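Local coordinates for protein carboxyl esterase NP (Bacillus subtilis, PDB 4CCW) that catalyses the hydrolysis of carboxylic esters to an alcohol and a carboxylate, as a carboxylesterase of the alpha/beta hydrolase superfamily, at residues L59-L64 with V86-D91; Q19-S24 with L64-M69. All coordinates share one frame; numbering follows the deposited sequence.

From the N terminus the chain first runs through helix 12-24, whose last turns supply one half of contact 2. It then builds strands 32-39, 42-49 and 56-60 before the loop 64-69 returns to that helix and closes contact 2. Segment 59-64 runs into this loop, the two sharing Leu64, and only after helix 74-80 and strand 82-86 does segment 86-91 close contact 1 against it. The two loops therefore cross, with centres about 11 Å apart. Contact 1 joins the ends of two neighbouring parallel strands; contact 2 ties the N-terminal helix to the loop that leads from strand 56-60 to helix 74-80. Asp87 of contact 1 bridges both, its carboxylate meeting Tyr21 and Ser67 of contact 2.

Contact 1: L59-L64 with V86-D91; sequences LLHGAL and VDIIGD. With VKC ((2-hydroxyethoxy)acetic acid), chain B.
His61 and Ile88 form the dense part of this contact. His61 NE2 accepts a nearly straight bond from Ile88 N (2.9 Å, N-H...N 172°), the donor tilted 20° out of the ring plane. His61 ND1 donates to Gly62 O at 2.8 Å, so two backbone groups fix the ring's rotation. Its chi1 of 59° sets CG between the backbone N and the carbonyl carbon, which brings NE2 to Ile88 N. Ile88 CD1 lies over one face, offset toward the rim, in a CH-pi contact, 3.9 Å from the ring centroid, while Asp91 OD2 lies in plane at the edge, 3.3 Å from His61 CE1. An alanine for His61 would probably leave Ile88 N without its acceptor and open a gap beside Ile88 CD1. Where strands 56-60 and 82-86 end side by side, Leu60 CD2 packs on Val86 CB, and Val86 N bonds to Leu59 O at 3.0 Å; a water at the edge of the His61 ring donates to Val86 O and accepts weakly from His61 N. The end nearer solvent, where Leu64 and Asp91 are partly exposed, has little apolar packing: Asp91 OD2 takes Leu64 N through its syn lone pair at 2.9 Å, and Leu64 CD1 comes within 3.3 Å of OE1 of the bound (2-hydroxyethoxy)acetic acid. Ala63 N also bonds to Ser129 OG, consistent with the oxyanion-hole loop after a central strand of the alpha/beta hydrolase fold.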
loop_
_atom_site.group_PDB
_atom_site.type_symbol
_atom_site.label_atom_id
_atom_site.label_comp_id
_atom_site.label_asym_id
_atom_site.label_seq_id
_atom_site.Cartn_x
_atom_site.Cartn_y
_atom_site.Cartn_z
ATOM N N LEU A 59 2.456 5.435 -5.561
ATOM C CA LEU A 59 1.946 5.069 -4.247
ATOM C C LEU A 59 1.186 3.746 -4.314
ATOM O O LEU A 59 0.360 3.525 -5.206
ATOM C CB LEU A 59 1.015 6.161 -3.703
ATOM C CG LEU A 59 1.484 7.622 -3.762
ATOM C CD1 LEU A 59 0.398 8.563 -3.271
ATOM C CD2 LEU A 59 2.768 7.820 -2.976
ATOM N N LEU A 60 1.474 2.876 -3.354
ATOM C CA LEU A 60 0.827 1.582 -3.260
ATOM C C LEU A 60 0.285 1.445 -1.830
ATOM O O LEU A 60 1.044 1.333 -0.873
ATOM C CB LEU A 60 1.802 0.451 -3.616
ATOM C CG LEU A 60 2.247 0.326 -5.084
ATOM C CD1 LEU A 60 3.398 -0.668 -5.195
ATOM C CD2 LEU A 60 1.096 -0.066 -6.008
ATOM N N HIS A 61 -1.043 1.486 -1.732
ATOM C CA HIS A 61 -1.801 1.523 -0.470
ATOM C C HIS A 61 -1.706 0.264 0.376
ATOM O O HIS A 61 -1.241 -0.786 -0.091
ATOM C CB HIS A 61 -3.259 1.724 -0.839
ATOM C CG HIS A 61 -3.791 0.630 -1.733
ATOM N ND1 HIS A 61 -4.231 -0.537 -1.250
ATOM C CD2 HIS A 61 -3.897 0.547 -3.126
ATOM C CE1 HIS A 61 -4.618 -1.333 -2.271
ATOM N NE2 HIS A 61 -4.416 -0.667 -3.415
ATOM N N GLY A 62 -2.198 0.346 1.614
ATOM C CA GLY A 62 -2.280 -0.829 2.503
ATOM C C GLY A 62 -3.438 -1.747 2.153
ATOM O O GLY A 62 -4.372 -1.329 1.472
ATOM N N ALA A 63 -3.384 -2.994 2.617
ATOM C CA ALA A 63 -4.433 -3.978 2.300
ATOM C C ALA A 63 -5.823 -3.464 2.658
ATOM O O ALA A 63 -6.020 -2.909 3.732
ATOM C CB ALA A 63 -4.180 -5.315 3.004
ATOM N N LEU A 64 -6.760 -3.644 1.731
ATOM C CA LEU A 64 -8.202 -3.400 1.940
ATOM C C LEU A 64 -8.600 -1.920 2.001
ATOM O O LEU A 64 -9.796 -1.605 2.089
ATOM C CB LEU A 64 -8.729 -4.141 3.178
ATOM C CG LEU A 64 -8.422 -5.632 3.347
ATOM C CD1 LEU A 64 -9.096 -6.100 4.625
ATOM C CD2 LEU A 64 -8.871 -6.465 2.149
ATOM N N VAL A 86 -1.863 3.976 -7.191
ATOM C CA VAL A 86 -2.266 2.788 -7.951
ATOM C C VAL A 86 -3.031 1.792 -7.073
ATOM O O VAL A 86 -2.527 1.383 -6.017
ATOM C CB VAL A 86 -1.023 2.085 -8.521
ATOM C CG1 VAL A 86 -1.418 0.799 -9.235
ATOM C CG2 VAL A 86 -0.255 3.030 -9.450
ATOM N N ASP A 87 -4.225 1.384 -7.510
ATOM C CA ASP A 87 -4.989 0.361 -6.783
ATOM C C ASP A 87 -4.402 -1.012 -7.087
ATOM O O ASP A 87 -4.357 -1.426 -8.244
ATOM C CB ASP A 87 -6.480 0.385 -7.138
ATOM C CG ASP A 87 -7.281 1.404 -6.342
ATOM O OD1 ASP A 87 -6.760 2.007 -5.387
ATOM O OD2 ASP A 87 -8.468 1.616 -6.685
ATOM N N ILE A 88 -3.926 -1.698 -6.045
ATOM C CA ILE A 88 -3.277 -3.006 -6.191
ATOM C C ILE A 88 -4.240 -4.045 -6.750
ATOM O O ILE A 88 -5.333 -4.274 -6.209
ATOM C CB ILE A 88 -2.641 -3.495 -4.863
ATOM C CG1 ILE A 88 -1.546 -2.526 -4.408
ATOM C CG2 ILE A 88 -2.080 -4.904 -5.005
ATOM C CD1 ILE A 88 -1.170 -2.705 -2.948
ATOM N N ILE A 89 -3.814 -4.675 -7.838
ATOM C CA ILE A 89 -4.621 -5.666 -8.520
ATOM C C ILE A 89 -4.935 -6.855 -7.617
ATOM O O ILE A 89 -4.042 -7.401 -6.965
ATOM C CB ILE A 89 -3.951 -6.115 -9.843
ATOM C CG1 ILE A 89 -4.962 -6.805 -10.758
ATOM C CG2 ILE A 89 -2.727 -6.985 -9.578
ATOM C CD1 ILE A 89 -5.711 -5.853 -11.662
ATOM N N GLY A 90 -6.212 -7.236 -7.576
ATOM C CA GLY A 90 -6.694 -8.336 -6.737
ATOM C C GLY A 90 -7.167 -7.952 -5.337
ATOM O O GLY A 90 -7.849 -8.739 -4.676
ATOM N N ASP A 91 -6.811 -6.752 -4.883
ATOM C CA ASP A 91 -7.195 -6.273 -3.546
ATOM C C ASP A 91 -8.541 -5.529 -3.622
ATOM O O ASP A 91 -9.029 -5.223 -4.712
ATOM C CB ASP A 91 -6.087 -5.372 -2.955
ATOM C CG ASP A 91 -6.250 -5.124 -1.463
ATOM O OD1 ASP A 91 -6.863 -5.952 -0.757
ATOM O OD2 ASP A 91 -5.752 -4.091 -0.973
HETATM C C VKC B . -4.787 -3.945 6.629
HETATM O O VKC B . -3.686 -4.414 6.986
HETATM C CA VKC B . -5.939 -4.895 6.394
HETATM C CD VKC B . -6.217 -8.329 5.387
HETATM C CG VKC B . -6.270 -7.255 6.474
HETATM O OAD VKC B . -5.419 -6.185 6.091
HETATM O OE1 VKC B . -7.497 -8.965 5.247
HETATM O OXT VKC B . -4.964 -2.720 6.456
HETATM O O HOH W 1 -2.199 3.559 -3.732
#

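Contact 2: Q19-S24 with L64-M69; sequences QTYNES and LFSSTM. With VKC ((2-hydroxyethoxy)acetic acid), chain B.
With CG anti to its backbone N (chi1 -174°), Tyr21 lays a ring face against Thr68, whose OG1 takes the place between backbone N and carbonyl carbon (chi1 63°) and leaves CG2 to reach the ring. Segment 64-69 contains an ST turn, in which Ser66 OG accepts from Thr68 N at 3.2 Å, leading into a 3-10 stretch that begins at Ser67. This loop follows strand 56-60 of the alpha/beta hydrolase fold and packs against helix 12-24. Thr68 CG2 sits over the centre of the Tyr21 ring, 3.7 Å from its centroid and 12° off the normal, a CH-pi contact. Ser66 CB approaches Tyr21 CE2 obliquely, at 3.6 Å. No hydrogen bond joins the two segments directly; the polar ends turn to third parties. Gln199 of helix 194-205 accepts from Ser24 OG and Thr68 OG1 through OE1 and donates to Ser66 OG through NE2, while Tyr21 OH and Ser67 OG bond to the Asp87 carboxylate. On the pocket side, Phe65 CE1 lies 3.8 Å from OXT of the bound (2-hydroxyethoxy)acetic acid, which sits over one ring face near the rim. Three residues after Tyr21 on the helix, Ser24 CB rests 3.8 Å from Thr68 CB.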
loop_
_atom_site.group_PDB
_atom_site.type_symbol
_atom_site.label_atom_id
_atom_site.label_comp_id
_atom_site.label_asym_id
_atom_site.label_seq_id
_atom_site.Cartn_x
_atom_site.Cartn_y
_atom_site.Cartn_z
ATOM N N GLN A 19 -19.518 3.527 -4.847
ATOM C CA GLN A 19 -20.040 4.814 -4.396
ATOM C C GLN A 19 -19.237 5.376 -3.209
ATOM O O GLN A 19 -18.886 6.560 -3.200
ATOM C CB GLN A 19 -21.531 4.701 -4.040
ATOM C CG GLN A 19 -22.179 6.015 -3.620
ATOM C CD GLN A 19 -22.053 7.109 -4.673
ATOM O OE1 GLN A 19 -22.007 6.837 -5.874
ATOM N NE2 GLN A 19 -22.006 8.360 -4.222
ATOM N N THR A 20 -18.952 4.532 -2.220
ATOM C CA THR A 20 -18.165 4.956 -1.052
ATOM C C THR A 20 -16.735 5.359 -1.424
ATOM O O THR A 20 -16.164 6.264 -0.822
ATOM C CB THR A 20 -18.128 3.894 0.088
ATOM O OG1 THR A 20 -17.488 2.690 -0.367
ATOM C CG2 THR A 20 -19.538 3.592 0.625
ATOM N N TYR A 21 -16.166 4.668 -2.409
ATOM C CA TYR A 21 -14.824 4.975 -2.919
ATOM C C TYR A 21 -14.832 6.388 -3.505
ATOM O O TYR A 21 -13.936 7.197 -3.223
ATOM C CB TYR A 21 -14.448 3.941 -3.987
ATOM C CG TYR A 21 -13.034 4.018 -4.517
ATOM C CD1 TYR A 21 -12.602 5.116 -5.274
ATOM C CD2 TYR A 21 -12.147 2.973 -4.304
ATOM C CE1 TYR A 21 -11.305 5.167 -5.774
ATOM C CE2 TYR A 21 -10.860 3.009 -4.801
ATOM C CZ TYR A 21 -10.445 4.107 -5.529
ATOM O OH TYR A 21 -9.165 4.131 -6.006
ATOM N N ASN A 22 -15.852 6.688 -4.302
ATOM C CA ASN A 22 -15.995 8.003 -4.920
ATOM C C ASN A 22 -16.183 9.101 -3.880
ATOM O O ASN A 22 -15.656 10.202 -4.032
ATOM C CB ASN A 22 -17.148 7.999 -5.934
ATOM C CG ASN A 22 -16.825 7.177 -7.172
ATOM O OD1 ASN A 22 -15.669 6.817 -7.407
ATOM N ND2 ASN A 22 -17.839 6.864 -7.959
ATOM N N GLU A 23 -16.918 8.788 -2.816
ATOM C CA GLU A 23 -17.130 9.746 -1.738
ATOM C C GLU A 23 -15.855 10.020 -0.935
ATOM O O GLU A 23 -15.622 11.149 -0.513
ATOM C CB GLU A 23 -18.297 9.318 -0.852
ATOM C CG GLU A 23 -19.611 9.378 -1.616
ATOM C CD GLU A 23 -20.830 9.100 -0.770
ATOM O OE1 GLU A 23 -20.703 9.027 0.467
ATOM O OE2 GLU A 23 -21.927 8.959 -1.350
ATOM N N SER A 24 -15.023 8.996 -0.749
ATOM C CA SER A 24 -13.703 9.185 -0.124
ATOM C C SER A 24 -12.774 10.076 -0.953
ATOM O O SER A 24 -11.924 10.766 -0.399
ATOM C CB SER A 24 -13.019 7.849 0.134
ATOM O OG SER A 24 -13.647 7.140 1.186
ATOM N N LEU A 64 -6.760 -3.644 1.731
ATOM C CA LEU A 64 -8.202 -3.400 1.940
ATOM C C LEU A 64 -8.600 -1.920 2.001
ATOM O O LEU A 64 -9.796 -1.605 2.089
ATOM C CB LEU A 64 -8.729 -4.141 3.178
ATOM C CG LEU A 64 -8.422 -5.632 3.347
ATOM C CD1 LEU A 64 -9.096 -6.100 4.625
ATOM C CD2 LEU A 64 -8.871 -6.465 2.149
ATOM N N PHE A 65 -7.604 -1.033 1.923
ATOM C CA PHE A 65 -7.798 0.403 2.141
ATOM C C PHE A 65 -8.001 1.210 0.850
ATOM O O PHE A 65 -8.596 2.279 0.884
ATOM C CB PHE A 65 -6.606 0.985 2.928
ATOM C CG PHE A 65 -6.760 0.932 4.430
ATOM C CD1 PHE A 65 -7.576 -0.015 5.046
ATOM C CD2 PHE A 65 -6.075 1.846 5.236
ATOM C CE1 PHE A 65 -7.703 -0.052 6.430
ATOM C CE2 PHE A 65 -6.208 1.818 6.617
ATOM C CZ PHE A 65 -7.013 0.862 7.215
ATOM N N SER A 66 -7.508 0.683 -0.271
ATOM C CA SER A 66 -7.473 1.376 -1.582
ATOM C C SER A 66 -6.566 2.611 -1.630
ATOM O O SER A 66 -6.041 3.074 -0.609
ATOM C CB SER A 66 -8.893 1.737 -2.089
ATOM O OG SER A 66 -9.340 2.967 -1.544
ATOM N N SER A 67 -6.432 3.179 -2.830
ATOM C CA SER A 67 -5.645 4.386 -3.043
ATOM C C SER A 67 -6.214 5.630 -2.364
ATOM O O SER A 67 -5.510 6.627 -2.200
ATOM C CB SER A 67 -5.507 4.649 -4.537
ATOM O OG SER A 67 -4.650 3.694 -5.117
ATOM N N THR A 68 -7.487 5.580 -1.970
ATOM C CA THR A 68 -8.117 6.732 -1.335
ATOM C C THR A 68 -7.493 7.064 0.025
ATOM O O THR A 68 -7.726 8.164 0.541
ATOM C CB THR A 68 -9.631 6.525 -1.125
ATOM O OG1 THR A 68 -9.829 5.424 -0.225
ATOM C CG2 THR A 68 -10.340 6.266 -2.446
ATOM N N MET A 69 -6.713 6.129 0.591
ATOM C CA MET A 69 -6.105 6.309 1.921
ATOM C C MET A 69 -5.060 7.418 1.974
ATOM O O MET A 69 -4.698 7.863 3.056
ATOM C CB MET A 69 -5.481 5.013 2.454
ATOM C CG MET A 69 -4.223 4.556 1.736
ATOM S SD MET A 69 -3.337 3.300 2.689
ATOM C CE MET A 69 -2.391 4.279 3.853
HETATM C C VKC B . -4.787 -3.945 6.629
HETATM O O VKC B . -3.686 -4.414 6.986
HETATM C CA VKC B . -5.939 -4.895 6.394
HETATM C CD VKC B . -6.217 -8.329 5.387
HETATM C CG VKC B . -6.270 -7.255 6.474
HETATM O OAD VKC B . -5.419 -6.185 6.091
HETATM O OE1 VKC B . -7.497 -8.965 5.247
HETATM O OXT VKC B . -4.964 -2.720 6.456
#